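Long-range contact in endoglucanase (Uncultured bacterium, PDB 3X17), which probably hydrolyses internal beta-1,4-glucosidic bonds of cellulose, as an endoglucanase of glycoside hydrolase family 9 with an N-terminal Ig-like domain: residues V143-D148 / R257-V262. Residues are numbered along the deposited sequence; the frame is centred on the assembly and turned at random.
With ZN (zinc ion), chain C.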
loop_
_atom_site.group_PDB
_atom_site.type_symbol
_atom_site.label_atom_id
_atom_site.label_comp_id
_atom_site.label_asym_id
_atom_site.label_seq_id
_atom_site.Cartn_x
_atom_site.Cartn_y
_atom_site.Cartn_z
ATOM N N VAL A 143 15.849 -15.824 0.018
ATOM C CA VAL A 143 15.532 -15.400 1.378
ATOM C C VAL A 143 15.328 -16.636 2.275
ATOM O O VAL A 143 14.645 -17.606 1.880
ATOM C CB VAL A 143 14.266 -14.473 1.382
ATOM C CG1 VAL A 143 13.689 -14.295 2.787
ATOM C CG2 VAL A 143 14.590 -13.122 0.747
ATOM N N SER A 144 15.981 -16.638 3.434
ATOM C CA SER A 144 15.848 -17.749 4.369
ATOM C C SER A 144 16.025 -17.344 5.817
ATOM O O SER A 144 16.883 -16.524 6.162
ATOM C CB SER A 144 16.810 -18.896 4.024
ATOM O OG SER A 144 18.142 -18.540 4.336
ATOM N N HIS A 145 15.223 -17.955 6.670
ATOM C CA HIS A 145 15.437 -17.875 8.094
ATOM C C HIS A 145 14.710 -19.045 8.712
ATOM O O HIS A 145 13.742 -19.540 8.141
ATOM C CB HIS A 145 14.915 -16.537 8.653
ATOM C CG HIS A 145 13.416 -16.391 8.627
ATOM N ND1 HIS A 145 12.768 -15.462 7.832
ATOM C CD2 HIS A 145 12.455 -16.977 9.377
ATOM C CE1 HIS A 145 11.465 -15.521 8.064
ATOM N NE2 HIS A 145 11.248 -16.450 8.983
ATOM N N ALA A 146 15.190 -19.505 9.864
ATOM C CA ALA A 146 14.546 -20.610 10.567
ATOM C C ALA A 146 13.291 -20.102 11.264
ATOM O O ALA A 146 12.983 -18.906 11.225
ATOM C CB ALA A 146 15.514 -21.228 11.616
ATOM N N LEU A 147 12.601 -20.992 11.946
ATOM C CA LEU A 147 11.385 -20.677 12.652
ATOM C C LEU A 147 11.561 -19.526 13.598
ATOM O O LEU A 147 12.415 -19.553 14.427
ATOM C CB LEU A 147 10.951 -21.875 13.451
ATOM C CG LEU A 147 9.484 -22.160 13.684
ATOM C CD1 LEU A 147 9.250 -22.841 14.963
ATOM C CD2 LEU A 147 8.646 -20.981 13.565
ATOM N N ASP A 148 10.719 -18.521 13.487
ATOM C CA ASP A 148 10.834 -17.327 14.340
ATOM C C ASP A 148 9.609 -17.162 15.221
ATOM O O ASP A 148 8.477 -17.393 14.776
ATOM C CB ASP A 148 10.971 -16.086 13.459
ATOM C CG ASP A 148 9.837 -15.974 12.427
ATOM O OD1 ASP A 148 9.540 -16.981 11.740
ATOM O OD2 ASP A 148 9.209 -14.895 12.339
ATOM N N ARG A 257 18.415 -11.302 12.510
ATOM C CA ARG A 257 17.389 -12.209 11.986
ATOM C C ARG A 257 16.236 -12.402 12.967
ATOM O O ARG A 257 16.423 -12.274 14.178
ATOM C CB ARG A 257 17.981 -13.588 11.680
ATOM C CG ARG A 257 19.018 -13.598 10.582
ATOM C CD ARG A 257 20.014 -14.756 10.776
ATOM N NE ARG A 257 21.166 -14.608 9.890
ATOM C CZ ARG A 257 21.114 -14.790 8.573
ATOM N NH1 ARG A 257 19.970 -15.145 8.006
ATOM N NH2 ARG A 257 22.198 -14.601 7.821
ATOM N N PRO A 258 15.066 -12.820 12.449
ATOM C CA PRO A 258 13.894 -12.942 13.316
ATOM C C PRO A 258 14.024 -14.098 14.301
ATOM O O PRO A 258 13.428 -14.042 15.376
ATOM C CB PRO A 258 12.743 -13.195 12.336
ATOM C CG PRO A 258 13.361 -13.709 11.116
ATOM C CD PRO A 258 14.746 -13.090 11.034
ATOM N N GLU A 259 14.749 -15.150 13.917
ATOM C CA GLU A 259 14.956 -16.294 14.808
ATOM C C GLU A 259 15.942 -15.961 15.911
ATOM O O GLU A 259 15.996 -16.651 16.910
ATOM C CB GLU A 259 15.467 -17.534 14.062
ATOM C CG GLU A 259 15.146 -17.591 12.587
ATOM C CD GLU A 259 16.116 -16.777 11.750
ATOM O OE1 GLU A 259 15.839 -15.579 11.608
ATOM O OE2 GLU A 259 17.103 -17.329 11.203
ATOM N N GLN A 260 16.740 -14.921 15.717
ATOM C CA GLN A 260 17.573 -14.431 16.810
ATOM C C GLN A 260 16.811 -13.527 17.791
ATOM O O GLN A 260 17.322 -13.218 18.879
ATOM C CB GLN A 260 18.827 -13.746 16.279
ATOM C CG GLN A 260 19.715 -14.674 15.448
ATOM C CD GLN A 260 20.938 -13.968 14.856
ATOM O OE1 GLN A 260 22.025 -14.542 14.811
ATOM N NE2 GLN A 260 20.753 -12.735 14.359
ATOM N N ASP A 261 15.600 -13.100 17.411
ATOM C CA ASP A 261 14.854 -12.144 18.233
ATOM C C ASP A 261 14.059 -12.938 19.240
ATOM O O ASP A 261 12.914 -13.314 18.996
ATOM C CB ASP A 261 13.923 -11.262 17.383
ATOM C CG ASP A 261 13.146 -10.247 18.226
ATOM O OD1 ASP A 261 13.748 -9.626 19.115
ATOM O OD2 ASP A 261 11.933 -10.043 17.981
ATOM N N VAL A 262 14.717 -13.296 20.332
ATOM C CA VAL A 262 14.253 -14.392 21.163
ATOM C C VAL A 262 13.664 -13.839 22.472
ATOM O O VAL A 262 13.118 -14.577 23.291
ATOM C CB VAL A 262 15.414 -15.420 21.361
ATOM C CG1 VAL A 262 16.228 -15.138 22.624
ATOM C CG2 VAL A 262 14.906 -16.835 21.288
HETATM ZN ZN ZN C . 8.438 -13.444 13.331
#
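Asp148 OD2, in the residue whose CB packs 3.6 Å from Pro258 CB, is gripped twice: it binds the zinc ion at 1.9 Å and accepts a hydrogen bond from the backbone N of Gly133. Cys132, His149 and His175 complete the site, and this set of four protein ligands is consistent with a structural zinc. The segment 257-262 adds a second shell, since Asp261 OD2 is hydrogen-bonded to His149 NE2. Pro258 covers one face of the His145 ring in a CH-pi contact: its CG lies 3.7 Å from the centroid of the His145 ring, 12° off the ring normal. His145 CG stands between its own backbone N and carbonyl carbon (chi1 69°), and Pro258 CG lies over the centre of the ring that continues from it. The polar bond between the segments runs from Ala146 N to Glu259 OE2 (3.2 Å, N-H...O 152°), the donor lying well above the carboxylate plane. Glu259 OE1 rests 3.2 Å from His145 CB and is buried without a polar partner in the model, as is His145 ND1; their separation, 4.9 Å from His145 ND1 to Glu259 OE1, could still let the carboxylate polarise the imidazole. An alanine in place of Glu259 would probably leave Ala146 N without its acceptor and open a gap beside His145 CB. The contact joins the end of strand 144-145, paired with strand 136-137, to the loop between strands 243-249 and 265-271, while Leu495 of helix 494-499 touches both His145 and Pro258.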